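Local coordinates for protein dTDP-4-dehydrorhamnose reductase (PDB 3SC6) that probably reduces dTDP-4-dehydrorhamnose to dTDP-L-rhamnose with NADPH, using a Rossmann-type nucleotide-binding fold, at residues G161-K166 with E278-E283. Numbering follows the deposited sequence.
With SO4 (sulfate ion), chain H.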
# COMPACT_ATOMS: atom_id res chain seq x y z
N GLY A 161 -12.93 -4.67 2.21
CA GLY A 161 -12.79 -4.71 0.76
C GLY A 161 -12.37 -6.08 0.26
O GLY A 161 -11.98 -6.95 1.04
N ASN A 162 -12.47 -6.28 -1.05
CA ASN A 162 -12.08 -7.56 -1.64
C ASN A 162 -10.57 -7.65 -1.71
O ASN A 162 -9.89 -6.64 -1.83
CB ASN A 162 -12.66 -7.71 -3.05
CG ASN A 162 -14.18 -7.69 -3.07
OD1 ASN A 162 -14.83 -7.60 -2.03
ND2 ASN A 162 -14.76 -7.77 -4.26
N ASN A 163 -10.05 -8.86 -1.61
CA ASN A 163 -8.62 -9.09 -1.67
C ASN A 163 -8.36 -10.55 -2.04
O ASN A 163 -9.30 -11.35 -2.11
CB ASN A 163 -7.95 -8.70 -0.35
CG ASN A 163 -8.45 -9.49 0.83
OD1 ASN A 163 -9.03 -10.56 0.68
ND2 ASN A 163 -8.19 -8.99 2.03
N PHE A 164 -7.11 -10.89 -2.28
CA PHE A 164 -6.75 -12.25 -2.65
C PHE A 164 -7.06 -13.29 -1.57
O PHE A 164 -7.40 -14.41 -1.88
CB PHE A 164 -5.27 -12.32 -3.04
CG PHE A 164 -4.82 -13.68 -3.51
CD1 PHE A 164 -4.91 -14.02 -4.85
CD2 PHE A 164 -4.28 -14.60 -2.62
CE1 PHE A 164 -4.48 -15.26 -5.29
CE2 PHE A 164 -3.86 -15.84 -3.06
CZ PHE A 164 -3.96 -16.17 -4.39
N VAL A 165 -6.96 -12.91 -0.30
CA VAL A 165 -7.25 -13.87 0.76
C VAL A 165 -8.75 -14.21 0.83
O VAL A 165 -9.11 -15.38 0.96
CB VAL A 165 -6.75 -13.40 2.13
CG1 VAL A 165 -7.12 -14.40 3.20
CG2 VAL A 165 -5.24 -13.20 2.09
N LYS A 166 -9.60 -13.19 0.75
CA LYS A 166 -11.05 -13.42 0.80
C LYS A 166 -11.53 -14.20 -0.43
O LYS A 166 -12.46 -14.99 -0.34
CB LYS A 166 -11.83 -12.10 0.87
CG LYS A 166 -11.61 -11.25 2.12
CD LYS A 166 -12.44 -9.96 2.02
CE LYS A 166 -12.28 -9.05 3.22
NZ LYS A 166 -12.71 -9.70 4.48
N GLU A 278 -1.47 -14.90 9.80
CA GLU A 278 -2.07 -15.53 10.97
C GLU A 278 -3.00 -14.57 11.68
O GLU A 278 -4.17 -14.88 11.91
CB GLU A 278 -1.02 -15.97 11.99
CG GLU A 278 -0.01 -16.99 11.52
CD GLU A 278 0.96 -17.39 12.63
OE1 GLU A 278 0.77 -16.93 13.78
OE2 GLU A 278 1.89 -18.17 12.35
N ARG A 279 -2.48 -13.39 12.00
CA ARG A 279 -3.27 -12.38 12.71
C ARG A 279 -4.48 -11.90 11.89
O ARG A 279 -5.39 -11.28 12.43
CB ARG A 279 -2.37 -11.25 13.25
CG ARG A 279 -3.08 -10.25 14.15
CD ARG A 279 -2.10 -9.34 14.93
NE ARG A 279 -1.28 -8.42 14.14
CZ ARG A 279 -1.57 -7.14 13.92
NH1 ARG A 279 -0.75 -6.38 13.21
NH2 ARG A 279 -2.68 -6.60 14.43
N PHE A 280 -4.50 -12.23 10.59
CA PHE A 280 -5.61 -11.85 9.73
C PHE A 280 -6.83 -12.68 10.11
O PHE A 280 -7.92 -12.14 10.31
CB PHE A 280 -5.29 -12.07 8.26
CG PHE A 280 -6.47 -11.85 7.36
CD1 PHE A 280 -6.76 -10.59 6.88
CD2 PHE A 280 -7.29 -12.91 7.01
CE1 PHE A 280 -7.85 -10.39 6.06
CE2 PHE A 280 -8.38 -12.72 6.19
CZ PHE A 280 -8.67 -11.46 5.71
N PHE A 281 -6.66 -14.00 10.19
CA PHE A 281 -7.76 -14.89 10.56
C PHE A 281 -8.19 -14.66 12.00
O PHE A 281 -9.37 -14.69 12.31
CB PHE A 281 -7.39 -16.37 10.37
CG PHE A 281 -7.12 -16.76 8.94
CD1 PHE A 281 -8.16 -17.20 8.13
CD2 PHE A 281 -5.84 -16.73 8.42
CE1 PHE A 281 -7.92 -17.58 6.82
CE2 PHE A 281 -5.60 -17.11 7.11
CZ PHE A 281 -6.64 -17.53 6.31
N ILE A 282 -7.21 -14.42 12.87
CA ILE A 282 -7.48 -14.18 14.29
C ILE A 282 -8.40 -12.99 14.51
O ILE A 282 -9.33 -13.05 15.32
CB ILE A 282 -6.18 -13.95 15.10
CG1 ILE A 282 -5.29 -15.20 15.05
CG2 ILE A 282 -6.50 -13.64 16.54
CD1 ILE A 282 -3.98 -15.05 15.81
N GLU A 283 -8.14 -11.91 13.79
CA GLU A 283 -8.93 -10.69 13.91
C GLU A 283 -10.25 -10.68 13.11
O GLU A 283 -11.19 -9.99 13.49
CB GLU A 283 -8.07 -9.47 13.53
CG GLU A 283 -6.86 -9.29 14.44
CD GLU A 283 -6.00 -8.09 14.06
OE1 GLU A 283 -6.28 -7.46 13.02
OE2 GLU A 283 -5.04 -7.80 14.80
S SO4 H . -16.21 -5.15 3.66
O1 SO4 H . -15.37 -3.97 3.47
O2 SO4 H . -17.28 -4.84 4.61
O3 SO4 H . -16.78 -5.54 2.38
O4 SO4 H . -15.40 -6.25 4.19
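Val-165 and Phe-280 mark the nearest approach of the two backbones, their CA atoms 9.3 Å apart, a gap spanned by side chains alone. Segment 161-166 runs from an extended loop into the first turn of helix 164-172, while 278-283 is the last part of helix 273-283. Val-165 and Phe-280 point their CB atoms at each other's segment, and their side chains run alongside one another in antiparallel fashion. With CG anti to the backbone N (chi1 173°), the Phe-280 ring reaches out from its helix, and Val-165 CG1 meets it obliquely, 3.7 Å from Phe-280 CE2. The same methyl lies 4.4 Å from Phe-281 CZ. Phe-280 CD2 sits over the centre of the Phe-281 ring, so the two phenylalanines also pack on one another. Asn-163, its side chain about 8 Å from the bound NADP, is the N-cap of helix 164-172: Asn-163 OD1 accepts from Lys-166 N at 2.7 Å, nearly straight, which restrains the turn of the amide. Asn-163 ND2 then lies 4.3 Å from Phe-280 CE1, a loose approach. Away from the apolar patch, Arg-279 NH2 and Glu-283 OE2, one turn apart, form a salt bridge (2.7 Å); Arg-279 also pairs with Asp-193 and Glu-283 with Lys-159. Gly-161 N binds a sulfate, probably from the crystallisation liquor. The Val-165 to Phe-280 packing joins the C-terminal helix to the start of helix 164-172, where Tyr-157 of strand 148-157 touches Asn-163 and Val-165, and Phe-223 and Ile-227 of helix 220-231 pack on Val-165.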